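Local coordinates for integron cassette protein (Vibrio cholerae, PDB 3FY6) that is of unknown function but, encoded on a mobile integron gene cassette, has a novel alpha/beta fold and is found as a dimer, at residues S70-A84 with L102-K116. Residues are numbered along the deposited sequence; the frame is centred on the assembly and turned at random.
Sequences SVYPPEITQNLFQHA and LELVAQWVNKVTEAK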
ATOM      1  N   SER A  70       4.790  -9.059   8.418  1.00 21.27           N
ATOM      2  CA  SER A  70       5.012  -7.666   8.826  1.00 21.27           C
ATOM      3  C   SER A  70       5.504  -6.790   7.674  1.00 20.94           C
ATOM      4  O   SER A  70       6.336  -5.904   7.866  1.00 20.28           O
ATOM      5  CB  SER A  70       5.989  -7.580  10.004  1.00 29.77           C
ATOM      6  OG  SER A  70       5.467  -8.245  11.142  1.00 37.28           O
ATOM      7  N   VAL A  71       4.991  -7.055   6.479  1.00 24.19           N
ATOM      8  CA  VAL A  71       5.317  -6.265   5.298  1.00 25.82           C
ATOM      9  C   VAL A  71       4.045  -5.537   4.843  1.00 22.82           C
ATOM     10  O   VAL A  71       2.982  -6.147   4.753  1.00 17.06           O
ATOM     11  CB  VAL A  71       5.872  -7.166   4.153  1.00 16.85           C
ATOM     12  CG1 VAL A  71       6.000  -6.386   2.854  1.00 15.87           C
ATOM     13  CG2 VAL A  71       7.216  -7.784   4.558  1.00 14.06           C
ATOM     14  N   TYR A  72       4.165  -4.238   4.575  1.00 16.30           N
ATOM     15  CA  TYR A  72       3.025  -3.400   4.204  1.00 14.41           C
ATOM     16  C   TYR A  72       3.282  -2.787   2.839  1.00 17.82           C
ATOM     17  O   TYR A  72       3.796  -1.676   2.734  1.00 28.24           O
ATOM     18  CB  TYR A  72       2.799  -2.326   5.287  1.00 16.49           C
ATOM     19  CG  TYR A  72       2.691  -2.983   6.641  1.00 18.30           C
ATOM     20  CD1 TYR A  72       1.474  -3.479   7.091  1.00 17.53           C
ATOM     21  CD2 TYR A  72       3.821  -3.202   7.423  1.00 22.40           C
ATOM     22  CE1 TYR A  72       1.375  -4.130   8.310  1.00 20.90           C
ATOM     23  CE2 TYR A  72       3.733  -3.848   8.643  1.00 21.65           C
ATOM     24  CZ  TYR A  72       2.507  -4.308   9.082  1.00 24.48           C
ATOM     25  OH  TYR A  72       2.408  -4.957  10.294  1.00 29.17           O
ATOM     26  N   PRO A  73       2.926  -3.528   1.781  1.00 18.76           N
ATOM     27  CA  PRO A  73       3.229  -3.164   0.399  1.00 20.61           C
ATOM     28  C   PRO A  73       2.207  -2.161  -0.094  1.00 20.97           C
ATOM     29  O   PRO A  73       1.116  -2.089   0.464  1.00 15.60           O
ATOM     30  CB  PRO A  73       3.027  -4.481  -0.364  1.00 21.95           C
ATOM     31  CG  PRO A  73       2.266  -5.397   0.583  1.00 21.94           C
ATOM     32  CD  PRO A  73       1.983  -4.653   1.850  1.00 18.08           C
ATOM     33  N   PRO A  74       2.545  -1.390  -1.129  1.00 26.54           N
ATOM     34  CA  PRO A  74       1.529  -0.504  -1.705  1.00 19.74           C
ATOM     35  C   PRO A  74       0.308  -1.334  -2.109  1.00 18.54           C
ATOM     36  O   PRO A  74       0.447  -2.502  -2.480  1.00 21.70           O
ATOM     37  CB  PRO A  74       2.230   0.067  -2.933  1.00 27.16           C
ATOM     38  CG  PRO A  74       3.710  -0.037  -2.603  1.00 24.46           C
ATOM     39  CD  PRO A  74       3.842  -1.295  -1.822  1.00 24.48           C
ATOM     40  N   GLU A  75      -0.880  -0.754  -2.013  1.00 23.66           N
ATOM     41  CA  GLU A  75      -2.107  -1.505  -2.265  1.00 26.81           C
ATOM     42  C   GLU A  75      -2.204  -2.008  -3.716  1.00 29.38           C
ATOM     43  O   GLU A  75      -2.821  -3.036  -3.980  1.00 28.51           O
ATOM     44  CB  GLU A  75      -3.334  -0.662  -1.887  1.00 35.30           C
ATOM     45  CG  GLU A  75      -4.617  -1.009  -2.650  1.00 54.16           C
ATOM     46  CD  GLU A  75      -5.228  -2.340  -2.228  1.00 62.94           C
ATOM     47  OE1 GLU A  75      -5.089  -2.711  -1.042  1.00 68.95           O
ATOM     48  OE2 GLU A  75      -5.855  -3.009  -3.082  1.00 59.18           O
ATOM     49  N   ILE A  76      -1.582  -1.290  -4.647  1.00 23.17           N
ATOM     50  CA  ILE A  76      -1.605  -1.670  -6.061  1.00 19.39           C
ATOM     51  C   ILE A  76      -0.685  -2.855  -6.420  1.00 17.26           C
ATOM     52  O   ILE A  76      -0.676  -3.316  -7.563  1.00 17.21           O
ATOM     53  CB  ILE A  76      -1.197  -0.482  -6.939  1.00 18.94           C
ATOM     54  CG1 ILE A  76      -1.653  -0.705  -8.386  1.00 19.75           C
ATOM     55  CG2 ILE A  76       0.320  -0.241  -6.836  1.00 13.46           C
ATOM     56  CD1 ILE A  76      -1.351   0.474  -9.314  1.00 25.52           C
ATOM     57  N   THR A  77       0.083  -3.342  -5.456  1.00 19.68           N
ATOM     58  CA  THR A  77       1.054  -4.412  -5.719  1.00 16.90           C
ATOM     59  C   THR A  77       0.454  -5.641  -6.430  1.00 20.17           C
ATOM     60  O   THR A  77       1.022  -6.157  -7.385  1.00 22.22           O
ATOM     61  CB  THR A  77       1.763  -4.844  -4.416  1.00 18.99           C
ATOM     62  OG1 THR A  77       2.413  -3.702  -3.840  1.00 21.00           O
ATOM     63  CG2 THR A  77       2.808  -5.932  -4.697  1.00 19.50           C
ATOM     64  N   GLN A  78      -0.692  -6.110  -5.962  1.00 19.77           N
ATOM     65  CA  GLN A  78      -1.297  -7.304  -6.518  1.00 20.52           C
ATOM     66  C   GLN A  78      -1.667  -7.067  -7.972  1.00 18.03           C
ATOM     67  O   GLN A  78      -1.510  -7.943  -8.819  1.00 14.96           O
ATOM     68  CB  GLN A  78      -2.541  -7.682  -5.724  1.00 17.22           C
ATOM     69  CG  GLN A  78      -3.307  -8.856  -6.287  1.00 22.98           C
ATOM     70  CD  GLN A  78      -4.306  -9.401  -5.283  1.00 28.81           C
ATOM     71  OE1 GLN A  78      -5.518  -9.275  -5.458  1.00 34.18           O
ATOM     72  NE2 GLN A  78      -3.799  -9.980  -4.210  1.00 24.75           N
ATOM     73  N   ASN A  79      -2.154  -5.863  -8.241  1.00 15.52           N
ATOM     74  CA  ASN A  79      -2.559  -5.461  -9.570  1.00 15.54           C
ATOM     75  C   ASN A  79      -1.342  -5.442 -10.502  1.00 13.34           C
ATOM     76  O   ASN A  79      -1.432  -5.850 -11.661  1.00 17.54           O
ATOM     77  CB  ASN A  79      -3.251  -4.088  -9.517  1.00 15.79           C
ATOM     78  CG  ASN A  79      -3.648  -3.583 -10.889  1.00 27.99           C
ATOM     79  OD1 ASN A  79      -2.917  -2.822 -11.513  1.00 36.16           O
ATOM     80  ND2 ASN A  79      -4.802  -4.024 -11.377  1.00 29.72           N
ATOM     81  N   LEU A  80      -0.199  -5.000  -9.990  1.00 13.45           N
ATOM     82  CA  LEU A  80       1.051  -5.082 -10.765  1.00 15.05           C
ATOM     83  C   LEU A  80       1.395  -6.523 -11.135  1.00 18.81           C
ATOM     84  O   LEU A  80       1.744  -6.804 -12.280  1.00 18.11           O
ATOM     85  CB  LEU A  80       2.224  -4.464 -10.010  1.00 15.77           C
ATOM     86  CG  LEU A  80       2.124  -2.984  -9.640  1.00 17.89           C
ATOM     87  CD1 LEU A  80       3.511  -2.452  -9.327  1.00 16.53           C
ATOM     88  CD2 LEU A  80       1.468  -2.173 -10.749  1.00 11.64           C
ATOM     89  N   PHE A  81       1.304  -7.444 -10.176  1.00 15.28           N
ATOM     90  CA  PHE A  81       1.549  -8.850 -10.500  1.00 19.08           C
ATOM     91  C   PHE A  81       0.611  -9.296 -11.614  1.00 20.16           C
ATOM     92  O   PHE A  81       1.023  -9.980 -12.552  1.00 19.05           O
ATOM     93  CB  PHE A  81       1.340  -9.751  -9.288  1.00 16.24           C
ATOM     94  CG  PHE A  81       2.503  -9.780  -8.334  1.00 20.11           C
ATOM     95  CD1 PHE A  81       2.997  -8.612  -7.772  1.00 24.05           C
ATOM     96  CD2 PHE A  81       3.071 -10.987  -7.962  1.00 22.95           C
ATOM     97  CE1 PHE A  81       4.055  -8.648  -6.866  1.00 23.74           C
ATOM     98  CE2 PHE A  81       4.125 -11.034  -7.063  1.00 26.09           C
ATOM     99  CZ  PHE A  81       4.618  -9.861  -6.515  1.00 27.17           C
ATOM    100  N   GLN A  82      -0.661  -8.926 -11.491  1.00 16.15           N
ATOM    101  CA  GLN A  82      -1.650  -9.297 -12.493  1.00 13.77           C
ATOM    102  C   GLN A  82      -1.227  -8.788 -13.867  1.00 18.00           C
ATOM    103  O   GLN A  82      -1.342  -9.496 -14.864  1.00 17.80           O
ATOM    104  CB  GLN A  82      -3.028  -8.742 -12.126  1.00 20.85           C
ATOM    105  CG  GLN A  82      -4.075  -8.920 -13.214  1.00 21.88           C
ATOM    106  CD  GLN A  82      -5.427  -8.358 -12.800  1.00 25.07           C
ATOM    107  OE1 GLN A  82      -6.134  -8.938 -11.976  1.00 26.21           O
ATOM    108  NE2 GLN A  82      -5.795  -7.232 -13.377  1.00 23.06           N
ATOM    109  N   HIS A  83      -0.729  -7.560 -13.911  1.00 12.71           N
ATOM    110  CA  HIS A  83      -0.371  -6.947 -15.181  1.00 20.50           C
ATOM    111  C   HIS A  83       0.771  -7.704 -15.836  1.00 19.09           C
ATOM    112  O   HIS A  83       0.688  -8.061 -16.999  1.00 16.43           O
ATOM    113  CB  HIS A  83      -0.002  -5.472 -15.014  1.00 15.80           C
ATOM    114  CG  HIS A  83       0.410  -4.807 -16.294  1.00 13.92           C
ATOM    115  ND1 HIS A  83      -0.421  -4.711 -17.385  1.00 15.81           N
ATOM    116  CD2 HIS A  83       1.575  -4.214 -16.656  1.00 14.99           C
ATOM    117  CE1 HIS A  83       0.204  -4.077 -18.364  1.00 16.69           C
ATOM    118  NE2 HIS A  83       1.418  -3.764 -17.948  1.00 13.66           N
ATOM    119  N   ALA A  84       1.838  -7.945 -15.086  1.00 15.80           N
ATOM    120  CA  ALA A  84       2.970  -8.675 -15.632  1.00 18.50           C
ATOM    121  C   ALA A  84       2.525 -10.033 -16.179  1.00 19.06           C
ATOM    122  O   ALA A  84       2.951 -10.457 -17.264  1.00 13.76           O
ATOM    123  CB  ALA A  84       4.047  -8.845 -14.579  1.00 16.70           C
ATOM    124  N   LEU A 102       8.888  -8.442 -12.493  1.00 16.57           N
ATOM    125  CA  LEU A 102       8.375  -8.814 -11.175  1.00 15.51           C
ATOM    126  C   LEU A 102       9.413  -8.554 -10.091  1.00 22.18           C
ATOM    127  O   LEU A 102       9.072  -8.180  -8.968  1.00 18.89           O
ATOM    128  CB  LEU A 102       7.954 -10.282 -11.143  1.00 12.42           C
ATOM    129  CG  LEU A 102       6.650 -10.624 -11.863  1.00 19.34           C
ATOM    130  CD1 LEU A 102       6.387 -12.114 -11.770  1.00 19.66           C
ATOM    131  CD2 LEU A 102       5.489  -9.840 -11.262  1.00 17.16           C
ATOM    132  N   GLU A 103      10.684  -8.756 -10.425  1.00 15.06           N
ATOM    133  CA  GLU A 103      11.748  -8.433  -9.482  1.00 18.10           C
ATOM    134  C   GLU A 103      11.793  -6.944  -9.159  1.00 22.91           C
ATOM    135  O   GLU A 103      12.171  -6.566  -8.049  1.00 16.15           O
ATOM    136  CB  GLU A 103      13.104  -8.929  -9.991  1.00 19.60           C
ATOM    137  CG  GLU A 103      13.222 -10.466  -9.911  1.00 35.32           C
ATOM    138  CD  GLU A 103      14.546 -11.019 -10.436  1.00 39.51           C
ATOM    139  OE1 GLU A 103      15.189 -10.358 -11.281  1.00 37.06           O
ATOM    140  OE2 GLU A 103      14.938 -12.127 -10.007  1.00 41.27           O
ATOM    141  N   LEU A 104      11.410  -6.095 -10.115  1.00 16.74           N
ATOM    142  CA  LEU A 104      11.377  -4.668  -9.831  1.00 16.06           C
ATOM    143  C   LEU A 104      10.221  -4.357  -8.863  1.00 16.01           C
ATOM    144  O   LEU A 104      10.295  -3.410  -8.069  1.00 16.31           O
ATOM    145  CB  LEU A 104      11.275  -3.821 -11.113  1.00 13.64           C
ATOM    146  CG  LEU A 104      12.405  -3.889 -12.150  1.00 15.43           C
ATOM    147  CD1 LEU A 104      12.137  -2.898 -13.292  1.00 16.17           C
ATOM    148  CD2 LEU A 104      13.762  -3.596 -11.517  1.00 20.01           C
ATOM    149  N   VAL A 105       9.154  -5.146  -8.922  1.00 11.04           N
ATOM    150  CA  VAL A 105       8.069  -4.939  -7.971  1.00 15.23           C
ATOM    151  C   VAL A 105       8.514  -5.361  -6.565  1.00 21.13           C
ATOM    152  O   VAL A 105       8.244  -4.668  -5.581  1.00 16.69           O
ATOM    153  CB  VAL A 105       6.800  -5.692  -8.359  1.00 15.44           C
ATOM    154  CG1 VAL A 105       5.734  -5.475  -7.296  1.00 15.15           C
ATOM    155  CG2 VAL A 105       6.298  -5.209  -9.714  1.00 14.03           C
ATOM    156  N   ALA A 106       9.213  -6.493  -6.473  1.00 16.90           N
ATOM    157  CA  ALA A 106       9.728  -6.946  -5.182  1.00 15.40           C
ATOM    158  C   ALA A 106      10.683  -5.911  -4.618  1.00 17.15           C
ATOM    159  O   ALA A 106      10.644  -5.600  -3.428  1.00 14.88           O
ATOM    160  CB  ALA A 106      10.429  -8.313  -5.313  1.00 14.99           C
ATOM    161  N   GLN A 107      11.537  -5.372  -5.486  1.00 14.11           N
ATOM    162  CA  GLN A 107      12.497  -4.352  -5.091  1.00 16.49           C
ATOM    163  C   GLN A 107      11.794  -3.121  -4.516  1.00 20.33           C
ATOM    164  O   GLN A 107      12.249  -2.532  -3.524  1.00 14.12           O
ATOM    165  CB  GLN A 107      13.359  -3.963  -6.294  1.00 22.12           C
ATOM    166  CG  GLN A 107      14.356  -2.843  -6.055  1.00 29.49           C
ATOM    167  CD  GLN A 107      15.068  -2.442  -7.334  1.00 43.77           C
ATOM    168  OE1 GLN A 107      15.281  -3.270  -8.219  1.00 48.62           O
ATOM    169  NE2 GLN A 107      15.427  -1.167  -7.443  1.00 50.61           N
ATOM    170  N   TRP A 108      10.687  -2.733  -5.145  1.00 13.53           N
ATOM    171  CA  TRP A 108       9.880  -1.617  -4.664  1.00 12.23           C
ATOM    172  C   TRP A 108       9.326  -1.913  -3.264  1.00 14.48           C
ATOM    173  O   TRP A 108       9.428  -1.097  -2.345  1.00 13.77           O
ATOM    174  CB  TRP A 108       8.719  -1.366  -5.627  1.00  9.91           C
ATOM    175  CG  TRP A 108       7.887  -0.153  -5.296  1.00 13.27           C
ATOM    176  CD1 TRP A 108       8.315   1.001  -4.709  1.00 10.13           C
ATOM    177  CD2 TRP A 108       6.501   0.043  -5.601  1.00 12.40           C
ATOM    178  NE1 TRP A 108       7.275   1.901  -4.616  1.00 14.78           N
ATOM    179  CE2 TRP A 108       6.149   1.334  -5.150  1.00 11.01           C
ATOM    180  CE3 TRP A 108       5.519  -0.753  -6.195  1.00 16.56           C
ATOM    181  CZ2 TRP A 108       4.862   1.839  -5.271  1.00 15.19           C
ATOM    182  CZ3 TRP A 108       4.236  -0.245  -6.321  1.00 17.55           C
ATOM    183  CH2 TRP A 108       3.923   1.039  -5.872  1.00 15.83           C
ATOM    184  N   VAL A 109       8.721  -3.082  -3.111  1.00 14.76           N
ATOM    185  CA  VAL A 109       8.213  -3.489  -1.813  1.00 12.58           C
ATOM    186  C   VAL A 109       9.331  -3.412  -0.769  1.00 15.53           C
ATOM    187  O   VAL A 109       9.118  -2.899   0.329  1.00 15.74           O
ATOM    188  CB  VAL A 109       7.594  -4.893  -1.862  1.00 14.45           C
ATOM    189  CG1 VAL A 109       7.248  -5.385  -0.455  1.00 15.84           C
ATOM    190  CG2 VAL A 109       6.350  -4.886  -2.754  1.00  8.47           C
ATOM    191  N   ASN A 110      10.525  -3.895  -1.107  1.00 11.84           N
ATOM    192  CA  ASN A 110      11.618  -3.844  -0.141  1.00 17.48           C
ATOM    193  C   ASN A 110      11.972  -2.403   0.242  1.00 15.95           C
ATOM    194  O   ASN A 110      12.238  -2.107   1.401  1.00 15.83           O
ATOM    195  CB  ASN A 110      12.847  -4.642  -0.620  1.00 19.27           C
ATOM    196  CG  ASN A 110      12.583  -6.150  -0.683  1.00 20.21           C
ATOM    197  OD1 ASN A 110      13.148  -6.863  -1.522  1.00 14.67           O
ATOM    198  ND2 ASN A 110      11.687  -6.632   0.181  1.00 10.31           N
ATOM    199  N   LYS A 111      11.939  -1.492  -0.724  1.00 16.43           N
ATOM    200  CA  LYS A 111      12.223  -0.091  -0.424  1.00 16.67           C
ATOM    201  C   LYS A 111      11.168   0.522   0.511  1.00 13.43           C
ATOM    202  O   LYS A 111      11.487   1.328   1.381  1.00 19.44           O
ATOM    203  CB  LYS A 111      12.333   0.729  -1.714  1.00 17.44           C
ATOM    204  CG  LYS A 111      13.637   0.503  -2.476  1.00 29.88           C
ATOM    205  CD  LYS A 111      13.660   1.356  -3.738  1.00 44.84           C
ATOM    206  CE  LYS A 111      14.733   0.912  -4.728  1.00 48.10           C
ATOM    207  NZ  LYS A 111      14.586   1.623  -6.039  1.00 48.35           N
ATOM    208  N   VAL A 112       9.916   0.142   0.305  1.00 14.04           N
ATOM    209  CA  VAL A 112       8.812   0.600   1.139  1.00 15.28           C
ATOM    210  C   VAL A 112       9.041   0.174   2.590  1.00 20.48           C
ATOM    211  O   VAL A 112       8.967   0.986   3.515  1.00 17.09           O
ATOM    212  CB  VAL A 112       7.485   0.028   0.616  1.00 13.63           C
ATOM    213  CG1 VAL A 112       6.318   0.373   1.567  1.00 10.02           C
ATOM    214  CG2 VAL A 112       7.214   0.573  -0.795  1.00 12.14           C
ATOM    215  N   THR A 113       9.346  -1.107   2.772  1.00 17.24           N
ATOM    216  CA  THR A 113       9.605  -1.674   4.089  1.00 12.62           C
ATOM    217  C   THR A 113      10.753  -0.941   4.775  1.00 16.93           C
ATOM    218  O   THR A 113      10.648  -0.534   5.933  1.00 23.37           O
ATOM    219  CB  THR A 113       9.949  -3.168   3.960  1.00 17.49           C
ATOM    220  OG1 THR A 113       8.818  -3.861   3.416  1.00 14.94           O
ATOM    221  CG2 THR A 113      10.326  -3.771   5.333  1.00 16.73           C
ATOM    222  N   GLU A 114      11.844  -0.763   4.037  1.00 20.53           N
ATOM    223  CA  GLU A 114      13.032  -0.086   4.539  1.00 25.46           C
ATOM    224  C   GLU A 114      12.720   1.354   4.966  1.00 23.38           C
ATOM    225  O   GLU A 114      13.296   1.862   5.927  1.00 18.46           O
ATOM    226  CB  GLU A 114      14.138  -0.113   3.473  1.00 26.37           C
ATOM    227  CG  GLU A 114      15.363   0.732   3.793  1.00 40.31           C
ATOM    228  CD  GLU A 114      16.335   0.838   2.613  1.00 60.71           C
ATOM    229  OE1 GLU A 114      15.885   0.803   1.441  1.00 56.74           O
ATOM    230  OE2 GLU A 114      17.556   0.963   2.861  1.00 69.57           O
ATOM    231  N   ALA A 115      11.801   2.001   4.258  1.00 18.03           N
ATOM    232  CA  ALA A 115      11.474   3.395   4.532  1.00 19.75           C
ATOM    233  C   ALA A 115      10.327   3.581   5.531  1.00 20.01           C
ATOM    234  O   ALA A 115       9.929   4.699   5.811  1.00 16.14           O
ATOM    235  CB  ALA A 115      11.155   4.127   3.220  1.00 13.55           C
ATOM    236  N   LYS A 116       9.781   2.491   6.051  1.00 23.53           N
ATOM    237  CA  LYS A 116       8.671   2.584   6.995  1.00 17.26           C
ATOM    238  C   LYS A 116       9.009   3.511   8.172  1.00 21.19           C
ATOM    239  O   LYS A 116      10.114   3.475   8.687  1.00 19.37           O
ATOM    240  CB  LYS A 116       8.319   1.192   7.514  1.00 22.65           C
ATOM    241  CG  LYS A 116       7.015   1.105   8.286  1.00 32.31           C
ATOM    242  CD  LYS A 116       6.707  -0.337   8.690  1.00 38.65           C
ATOM    243  CE  LYS A 116       7.631  -0.815   9.800  1.00 42.31           C
ATOM    244  NZ  LYS A 116       7.396  -2.250  10.151  1.00 47.44           N
TER
HETATM  245  O   HOH W   1       7.368  -3.478   7.413  1.00 31.88           O
HETATM  246  O   HOH W   2       6.611  -2.842   4.635  1.00 17.50           O
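Two antiparallel helices, 77-89 and 95-114, and the loop leading into the first of them pack along an apolar seam with Pro74 and Trp108 near its middle and Phe81 and Leu102 at one end. Pro74 lays CG over one face of the indole in a CH-pi contact, 3.5 Å from the centroid of the Trp108 six-membered ring, while Ile76 CG2 meets the same ring at its edge, in plane. Trp108 reaches this loop because its CG stands anti to the backbone N (chi1 -175°). Leu80 CD1 touches both Trp108 CZ3 and Val105 CG2. The other branch of that valine, Val105 CG1, lies 3.6 Å from Phe81 CE1, and Leu102 CD2 sits over a face of the phenylalanine ring and also touches Ala84 CB at 3.8 Å. The segment axes run at 169°, a nearly antiparallel helical hairpin; Phe81 and Ala106 also touch strand 10-18 of the five-stranded sheet. Toward the loop, Val109 spreads its methyls, CG1 to Val71 CG1 and CG2 to Pro73 CB. Thr77 gives its hydroxyl to Pro74 O (OG1 to O, 2.7 Å), a carbonyl that also receives Thr77 N from the same face, so the turn from Pro74 to Thr77 is held twice. Two waters bridge the polar end: one links Ser70 O to Lys116 NZ, the other Tyr72 N to Thr113 OG1. Lys116 NZ also hydrogen-bonds Phe126 O, and Trp108 NE1 hydrogen-bonds Val112 O of the second subunit, placing the indole at the dimer interface.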